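Local coordinates for protein ancestral D-type dye decolorizing peroxidase (Geotrichum candidum, PDB 7ANV) that probably uses its haem iron and hydrogen peroxide to oxidise dyes and other substrates, as a reconstructed ancestral fungal D-type dye-decolorizing peroxidase, at residues 34-46 with 78-92. Sequence-based numbering, arbitrary orientation. Where two conformers were deposited one is given.
Sequences FRKHLKQLIPLIT and AGVNIAFSHAGLKKL
In the first ferredoxin-like half of the DyP dimeric α+β barrel fold, helix 31-41 packs through F34, L38 and L41 on I82 and F84 of strand 78-84, an outermost strand of the four-stranded antiparallel sheet. The axes of 34-41 and 78-84 approach to 11.5 Å, their directions 152° apart. I82 drives an extended side chain at the helix: its CD1 lies 3.8 Å from L41 CD2, with L38 CD1 slightly farther off, while its CG2 branch meets CD1 of I45. The F34 and F84 rings meet edge against edge without overlap of their faces, CZ of F34 lying 3.6 Å from CE1 of F84 in the plane of the F84 ring; the planes stand at 87°. L92, from helix 86-92, closes this end with CD2 against F34 CD2. Beyond the helix, the chain is tied to the strand by polar bonds. T46 N donates to V80 O (2.9 Å) in the carbonyl plane, and V80 N returns a bond to T46 OG1 (2.9 Å), which chi1 of -49° sets beside its own backbone N. The N81 amide is held by V80 O, approached from above the carbonyl plane (ND2 to O 2.8 Å), and adds a weak bond to T46 O. The T46-V80 pair thus fastens the buried I45-T46 to the strand, whereas between helix and strand the contact is apolar.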
ATOM      1  N   PHE A  34     -13.229  26.188   8.659  1.00 24.80           N
ATOM      2  CA  PHE A  34     -12.968  24.903   7.971  1.00 23.97           C
ATOM      3  C   PHE A  34     -14.276  24.115   7.799  1.00 23.89           C
ATOM      4  O   PHE A  34     -14.554  23.565   6.730  1.00 23.33           O
ATOM      5  CB  PHE A  34     -11.931  24.061   8.707  1.00 23.84           C
ATOM      6  CG  PHE A  34     -11.734  22.723   8.036  1.00 23.26           C
ATOM      7  CD1 PHE A  34     -10.869  22.586   6.956  1.00 22.97           C
ATOM      8  CD2 PHE A  34     -12.449  21.605   8.441  1.00 23.29           C
ATOM      9  CE1 PHE A  34     -10.704  21.363   6.317  1.00 22.99           C
ATOM     10  CE2 PHE A  34     -12.330  20.405   7.762  1.00 23.57           C
ATOM     11  CZ  PHE A  34     -11.424  20.262   6.731  1.00 22.69           C
ATOM     12  N   ARG A  35     -15.103  24.087   8.834  1.00 24.94           N
ATOM     13  CA  ARG A  35     -16.356  23.307   8.795  1.00 26.47           C
ATOM     14  C   ARG A  35     -17.302  23.949   7.773  1.00 25.94           C
ATOM     15  O   ARG A  35     -18.014  23.195   7.090  1.00 25.22           O
ATOM     16  CB  ARG A  35     -16.945  23.134  10.195  1.00 28.03           C
ATOM     17  CG  ARG A  35     -16.054  22.360  11.154  1.00 30.12           C
ATOM     18  CD  ARG A  35     -16.727  22.099  12.497  1.00 33.05           C
ATOM     19  NE  ARG A  35     -17.805  21.123  12.348  1.00 37.00           N
ATOM     20  CZ  ARG A  35     -18.945  21.085  13.060  1.00 41.94           C
ATOM     21  NH1 ARG A  35     -19.201  21.973  14.018  1.00 42.36           N
ATOM     22  NH2 ARG A  35     -19.845  20.150  12.795  1.00 42.88           N
ATOM     23  N   LYS A  36     -17.301  25.273   7.622  1.00 27.57           N
ATOM     24  CA  LYS A  36     -18.152  25.973   6.615  1.00 28.29           C
ATOM     25  C   LYS A  36     -17.621  25.670   5.227  1.00 26.24           C
ATOM     26  O   LYS A  36     -18.436  25.331   4.338  1.00 25.95           O
ATOM     27  CB  LYS A  36     -18.115  27.494   6.806  1.00 32.13           C
ATOM     28  CG  LYS A  36     -18.829  27.960   8.055  1.00 38.22           C
ATOM     29  CD  LYS A  36     -20.269  27.486   8.096  1.00 43.21           C
ATOM     30  CE  LYS A  36     -21.113  28.267   9.079  1.00 46.64           C
ATOM     31  NZ  LYS A  36     -22.208  27.433   9.621  1.00 49.36           N
ATOM     32  N   HIS A  37     -16.300  25.791   5.047  1.00 24.89           N
ATOM     33  CA  HIS A  37     -15.611  25.522   3.760  1.00 23.54           C
ATOM     34  C   HIS A  37     -15.872  24.096   3.289  1.00 23.84           C
ATOM     35  O   HIS A  37     -16.121  23.883   2.089  1.00 23.21           O
ATOM     36  CB  HIS A  37     -14.113  25.791   3.890  1.00 23.11           C
ATOM     37  CG  HIS A  37     -13.805  27.237   4.086  1.00 23.12           C
ATOM     38  ND1 HIS A  37     -12.552  27.683   4.480  1.00 22.62           N
ATOM     39  CD2 HIS A  37     -14.579  28.341   3.923  1.00 23.22           C
ATOM     40  CE1 HIS A  37     -12.591  29.003   4.541  1.00 23.67           C
ATOM     41  NE2 HIS A  37     -13.808  29.432   4.208  1.00 23.16           N
ATOM     42  N   LEU A  38     -15.830  23.145   4.217  1.00 24.04           N
ATOM     43  CA  LEU A  38     -16.011  21.712   3.896  1.00 23.69           C
ATOM     44  C   LEU A  38     -17.368  21.473   3.239  1.00 23.32           C
ATOM     45  O   LEU A  38     -17.449  20.612   2.352  1.00 22.31           O
ATOM     46  CB  LEU A  38     -15.858  20.891   5.171  1.00 24.40           C
ATOM     47  CG  LEU A  38     -15.857  19.386   4.957  1.00 25.42           C
ATOM     48  CD1 LEU A  38     -14.668  18.949   4.121  1.00 25.18           C
ATOM     49  CD2 LEU A  38     -15.851  18.663   6.291  1.00 26.44           C
ATOM     50  N   LYS A  39     -18.386  22.262   3.563  1.00 25.10           N
ATOM     51  CA  LYS A  39     -19.726  22.140   2.932  1.00 25.74           C
ATOM     52  C   LYS A  39     -19.605  22.316   1.405  1.00 24.78           C
ATOM     53  O   LYS A  39     -20.308  21.622   0.653  1.00 24.33           O
ATOM     54  CB  LYS A  39     -20.695  23.143   3.546  1.00 29.42           C
ATOM     55  CG  LYS A  39     -22.148  22.779   3.330  1.00 33.78           C
ATOM     56  CD  LYS A  39     -23.184  23.684   3.998  1.00 37.34           C
ATOM     57  CE  LYS A  39     -24.508  22.944   4.111  1.00 41.05           C
ATOM     58  NZ  LYS A  39     -25.646  23.817   4.502  1.00 45.54           N
ATOM     59  N   GLN A  40     -18.722  23.211   0.968  0.50 23.82           N
ATOM     60  CA  GLN A  40     -18.487  23.519  -0.458  0.50 24.41           C
ATOM     61  C   GLN A  40     -17.571  22.465  -1.089  0.50 22.70           C
ATOM     62  O   GLN A  40     -17.672  22.280  -2.306  0.50 23.14           O
ATOM     63  CB  GLN A  40     -17.929  24.935  -0.589  0.50 25.33           C
ATOM     64  CG  GLN A  40     -18.773  25.957   0.159  0.50 27.29           C
ATOM     65  CD  GLN A  40     -20.171  25.981  -0.391  0.50 29.98           C
ATOM     66  OE1 GLN A  40     -20.363  25.939  -1.606  0.50 32.79           O
ATOM     67  NE2 GLN A  40     -21.159  26.017   0.495  0.50 31.45           N
ATOM     68  N   LEU A  41     -16.762  21.749  -0.310  1.00 22.26           N
ATOM     69  CA  LEU A  41     -15.927  20.659  -0.881  1.00 21.32           C
ATOM     70  C   LEU A  41     -16.793  19.428  -1.171  1.00 21.36           C
ATOM     71  O   LEU A  41     -16.475  18.684  -2.084  1.00 22.20           O
ATOM     72  CB  LEU A  41     -14.782  20.306   0.065  1.00 20.69           C
ATOM     73  CG  LEU A  41     -13.845  19.219  -0.455  1.00 20.33           C
ATOM     74  CD1 LEU A  41     -13.038  19.721  -1.639  1.00 21.56           C
ATOM     75  CD2 LEU A  41     -12.920  18.694   0.649  1.00 19.92           C
ATOM     76  N   ILE A  42     -17.801  19.166  -0.360  1.00 22.02           N
ATOM     77  CA  ILE A  42     -18.541  17.875  -0.435  1.00 22.90           C
ATOM     78  C   ILE A  42     -19.002  17.555  -1.858  1.00 23.80           C
ATOM     79  O   ILE A  42     -18.856  16.410  -2.298  1.00 22.45           O
ATOM     80  CB  ILE A  42     -19.639  17.800   0.634  1.00 24.43           C
ATOM     81  CG1 ILE A  42     -18.948  17.690   1.995  1.00 24.53           C
ATOM     82  CG2 ILE A  42     -20.541  16.603   0.385  1.00 25.50           C
ATOM     83  CD1 ILE A  42     -19.846  17.847   3.181  1.00 25.96           C
ATOM     84  N   PRO A  43     -19.580  18.493  -2.642  1.00 24.94           N
ATOM     85  CA  PRO A  43     -19.974  18.175  -4.016  1.00 25.21           C
ATOM     86  C   PRO A  43     -18.827  17.730  -4.928  1.00 23.96           C
ATOM     87  O   PRO A  43     -19.102  17.141  -5.918  1.00 24.97           O
ATOM     88  CB  PRO A  43     -20.511  19.507  -4.575  1.00 26.49           C
ATOM     89  CG  PRO A  43     -20.941  20.277  -3.331  1.00 27.37           C
ATOM     90  CD  PRO A  43     -19.977  19.857  -2.244  1.00 25.14           C
ATOM     91  N   LEU A  44     -17.578  18.011  -4.584  1.00 23.59           N
ATOM     92  CA  LEU A  44     -16.379  17.656  -5.398  1.00 22.38           C
ATOM     93  C   LEU A  44     -15.914  16.253  -5.028  1.00 21.41           C
ATOM     94  O   LEU A  44     -15.076  15.710  -5.773  1.00 20.46           O
ATOM     95  CB  LEU A  44     -15.233  18.634  -5.149  1.00 22.64           C
ATOM     96  CG  LEU A  44     -15.295  19.966  -5.898  1.00 24.40           C
ATOM     97  CD1 LEU A  44     -16.498  20.763  -5.507  1.00 25.65           C
ATOM     98  CD2 LEU A  44     -14.041  20.769  -5.651  1.00 24.46           C
ATOM     99  N   ILE A  45     -16.373  15.705  -3.904  1.00 21.15           N
ATOM    100  CA  ILE A  45     -15.814  14.420  -3.388  1.00 20.66           C
ATOM    101  C   ILE A  45     -16.352  13.306  -4.294  1.00 20.11           C
ATOM    102  O   ILE A  45     -17.565  13.170  -4.432  1.00 21.11           O
ATOM    103  CB  ILE A  45     -16.134  14.164  -1.902  1.00 21.36           C
ATOM    104  CG1 ILE A  45     -15.534  15.229  -0.988  1.00 20.96           C
ATOM    105  CG2 ILE A  45     -15.671  12.760  -1.480  1.00 21.11           C
ATOM    106  CD1 ILE A  45     -14.031  15.271  -0.998  1.00 22.13           C
ATOM    107  N   THR A  46     -15.450  12.523  -4.861  1.00 18.84           N
ATOM    108  CA  THR A  46     -15.760  11.410  -5.776  1.00 18.41           C
ATOM    109  C   THR A  46     -16.151  10.181  -4.965  1.00 18.03           C
ATOM    110  O   THR A  46     -15.330   9.720  -4.148  1.00 17.62           O
ATOM    111  CB  THR A  46     -14.554  11.077  -6.644  1.00 17.95           C
ATOM    112  OG1 THR A  46     -14.043  12.299  -7.202  1.00 17.67           O
ATOM    113  CG2 THR A  46     -14.903  10.119  -7.746  1.00 18.89           C
ATOM    114  N   ALA A  78     -10.883  14.081 -13.010  1.00 27.73           N
ATOM    115  CA  ALA A  78     -10.281  14.304 -11.678  1.00 26.19           C
ATOM    116  C   ALA A  78     -11.067  13.504 -10.643  1.00 26.34           C
ATOM    117  O   ALA A  78     -12.271  13.295 -10.825  1.00 30.06           O
ATOM    118  CB  ALA A  78     -10.251  15.763 -11.320  1.00 28.14           C
ATOM    119  N   GLY A  79     -10.399  13.014  -9.611  1.00 21.54           N
ATOM    120  CA  GLY A  79     -11.106  12.423  -8.476  1.00 21.28           C
ATOM    121  C   GLY A  79     -10.597  13.062  -7.200  1.00 19.13           C
ATOM    122  O   GLY A  79      -9.418  13.399  -7.163  1.00 20.30           O
ATOM    123  N   VAL A  80     -11.453  13.282  -6.227  1.00 18.38           N
ATOM    124  CA  VAL A  80     -11.112  14.014  -4.972  1.00 17.70           C
ATOM    125  C   VAL A  80     -11.612  13.208  -3.794  1.00 17.15           C
ATOM    126  O   VAL A  80     -12.787  12.873  -3.770  1.00 17.39           O
ATOM    127  CB  VAL A  80     -11.720  15.428  -4.909  1.00 18.37           C
ATOM    128  CG1 VAL A  80     -11.270  16.157  -3.635  1.00 18.06           C
ATOM    129  CG2 VAL A  80     -11.343  16.208  -6.149  1.00 18.69           C
ATOM    130  N   ASN A  81     -10.736  12.935  -2.820  1.00 17.00           N
ATOM    131  CA  ASN A  81     -11.149  12.349  -1.527  1.00 16.55           C
ATOM    132  C   ASN A  81     -10.467  13.165  -0.425  1.00 16.51           C
ATOM    133  O   ASN A  81      -9.507  13.921  -0.687  1.00 16.58           O
ATOM    134  CB  ASN A  81     -10.750  10.868  -1.393  1.00 16.24           C
ATOM    135  CG  ASN A  81     -11.677   9.834  -1.999  1.00 17.17           C
ATOM    136  OD1 ASN A  81     -11.566   8.651  -1.677  1.00 17.14           O
ATOM    137  ND2 ASN A  81     -12.606  10.228  -2.843  1.00 17.03           N
ATOM    138  N   ILE A  82     -10.956  12.998   0.790  1.00 16.90           N
ATOM    139  CA  ILE A  82     -10.404  13.686   1.972  1.00 17.25           C
ATOM    140  C   ILE A  82     -10.400  12.734   3.158  1.00 17.37           C
ATOM    141  O   ILE A  82     -11.368  11.978   3.363  1.00 18.29           O
ATOM    142  CB  ILE A  82     -11.172  14.986   2.269  1.00 18.27           C
ATOM    143  CG1 ILE A  82     -10.444  15.816   3.326  1.00 19.68           C
ATOM    144  CG2 ILE A  82     -12.647  14.712   2.620  1.00 18.28           C
ATOM    145  CD1 ILE A  82     -10.967  17.217   3.493  1.00 20.33           C
ATOM    146  N   ALA A  83      -9.361  12.864   3.990  1.00 17.14           N
ATOM    147  CA  ALA A  83      -9.204  12.001   5.173  1.00 16.42           C
ATOM    148  C   ALA A  83      -8.598  12.857   6.283  1.00 16.36           C
ATOM    149  O   ALA A  83      -7.851  13.798   5.994  1.00 17.19           O
ATOM    150  CB  ALA A  83      -8.387  10.765   4.880  1.00 16.22           C
ATOM    151  N   PHE A  84      -8.853  12.448   7.514  1.00 17.16           N
ATOM    152  CA  PHE A  84      -8.516  13.206   8.740  1.00 17.50           C
ATOM    153  C   PHE A  84      -7.660  12.324   9.632  1.00 18.48           C
ATOM    154  O   PHE A  84      -7.987  11.157   9.843  1.00 19.03           O
ATOM    155  CB  PHE A  84      -9.793  13.649   9.457  1.00 18.79           C
ATOM    156  CG  PHE A  84     -10.576  14.641   8.659  1.00 18.54           C
ATOM    157  CD1 PHE A  84     -10.301  15.982   8.735  1.00 20.06           C
ATOM    158  CD2 PHE A  84     -11.582  14.214   7.801  1.00 19.35           C
ATOM    159  CE1 PHE A  84     -11.004  16.893   7.972  1.00 19.96           C
ATOM    160  CE2 PHE A  84     -12.246  15.130   7.003  1.00 19.20           C
ATOM    161  CZ  PHE A  84     -11.980  16.464   7.122  1.00 20.42           C
ATOM    162  N   SER A  85      -6.635  12.917  10.244  1.00 19.13           N
ATOM    163  CA  SER A  85      -5.854  12.255  11.321  1.00 19.41           C
ATOM    164  C   SER A  85      -6.619  12.428  12.635  1.00 20.62           C
ATOM    165  O   SER A  85      -7.489  13.348  12.736  1.00 20.44           O
ATOM    166  CB  SER A  85      -4.469  12.869  11.391  1.00 19.34           C
ATOM    167  OG  SER A  85      -4.590  14.194  11.872  1.00 19.54           O
ATOM    168  N   HIS A  86      -6.230  11.680  13.672  1.00 21.44           N
ATOM    169  CA  HIS A  86      -6.751  11.925  15.040  1.00 23.43           C
ATOM    170  C   HIS A  86      -6.535  13.401  15.435  1.00 23.79           C
ATOM    171  O   HIS A  86      -7.475  13.995  16.048  1.00 24.20           O
ATOM    172  CB  HIS A  86      -6.134  10.932  16.032  1.00 24.92           C
ATOM    173  CG  HIS A  86      -6.399  11.363  17.434  1.00 26.37           C
ATOM    174  ND1 HIS A  86      -7.631  11.223  18.010  1.00 27.91           N
ATOM    175  CD2 HIS A  86      -5.623  11.975  18.341  1.00 28.20           C
ATOM    176  CE1 HIS A  86      -7.593  11.695  19.233  1.00 28.46           C
ATOM    177  NE2 HIS A  86      -6.390  12.192  19.453  1.00 28.97           N
ATOM    178  N   ALA A  87      -5.347  13.985  15.178  1.00 23.86           N
ATOM    179  CA  ALA A  87      -5.026  15.403  15.505  1.00 25.05           C
ATOM    180  C   ALA A  87      -6.043  16.354  14.830  1.00 23.68           C
ATOM    181  O   ALA A  87      -6.485  17.329  15.462  1.00 24.44           O
ATOM    182  CB  ALA A  87      -3.608  15.737  15.080  1.00 25.90           C
ATOM    183  N   GLY A  88      -6.486  16.023  13.610  1.00 22.62           N
ATOM    184  CA  GLY A  88      -7.504  16.811  12.892  1.00 21.79           C
ATOM    185  C   GLY A  88      -8.858  16.707  13.557  1.00 22.21           C
ATOM    186  O   GLY A  88      -9.509  17.735  13.696  1.00 23.36           O
ATOM    187  N   LEU A  89      -9.289  15.506  13.959  1.00 22.66           N
ATOM    188  CA  LEU A  89     -10.603  15.318  14.623  1.00 23.74           C
ATOM    189  C   LEU A  89     -10.559  16.093  15.929  1.00 25.29           C
ATOM    190  O   LEU A  89     -11.566  16.712  16.301  1.00 25.28           O
ATOM    191  CB  LEU A  89     -10.874  13.832  14.897  1.00 23.68           C
ATOM    192  CG  LEU A  89     -10.948  12.939  13.655  1.00 23.74           C
ATOM    193  CD1 LEU A  89     -11.396  11.526  14.004  1.00 24.08           C
ATOM    194  CD2 LEU A  89     -11.845  13.529  12.594  1.00 24.16           C
ATOM    195  N   LYS A  90      -9.434  16.026  16.637  1.00 27.42           N
ATOM    196  CA  LYS A  90      -9.342  16.754  17.938  1.00 29.81           C
ATOM    197  C   LYS A  90      -9.532  18.250  17.679  1.00 29.45           C
ATOM    198  O   LYS A  90     -10.316  18.912  18.395  1.00 29.64           O
ATOM    199  CB  LYS A  90      -7.994  16.519  18.601  1.00 32.78           C
ATOM    200  CG  LYS A  90      -7.886  17.114  19.993  1.00 37.58           C
ATOM    201  CD  LYS A  90      -6.547  16.837  20.638  1.00 40.08           C
ATOM    202  CE  LYS A  90      -6.343  17.630  21.912  1.00 44.39           C
ATOM    203  NZ  LYS A  90      -5.126  17.161  22.621  1.00 47.15           N
ATOM    204  N   LYS A  91      -8.802  18.782  16.706  1.00 28.21           N
ATOM    205  CA  LYS A  91      -8.880  20.202  16.331  1.00 29.00           C
ATOM    206  C   LYS A  91     -10.334  20.604  16.049  1.00 27.54           C
ATOM    207  O   LYS A  91     -10.728  21.738  16.419  1.00 27.62           O
ATOM    208  CB  LYS A  91      -7.986  20.475  15.127  1.00 29.17           C
ATOM    209  CG  LYS A  91      -7.978  21.942  14.722  1.00 29.96           C
ATOM    210  CD  LYS A  91      -7.313  22.851  15.737  1.00 32.12           C
ATOM    211  CE  LYS A  91      -7.563  24.312  15.429  1.00 34.37           C
ATOM    212  NZ  LYS A  91      -6.658  25.173  16.214  1.00 36.19           N
ATOM    213  N   LEU A  92     -11.109  19.746  15.403  1.00 26.92           N
ATOM    214  CA  LEU A  92     -12.518  20.027  15.019  1.00 26.91           C
ATOM    215  C   LEU A  92     -13.485  19.774  16.188  1.00 28.85           C
ATOM    216  O   LEU A  92     -14.694  20.071  16.010  1.00 29.53           O
ATOM    217  CB  LEU A  92     -12.889  19.159  13.818  1.00 26.14           C
ATOM    218  CG  LEU A  92     -12.165  19.521  12.528  1.00 26.52           C
ATOM    219  CD1 LEU A  92     -12.528  18.539  11.417  1.00 26.58           C
ATOM    220  CD2 LEU A  92     -12.458  20.966  12.158  1.00 27.21           C
TER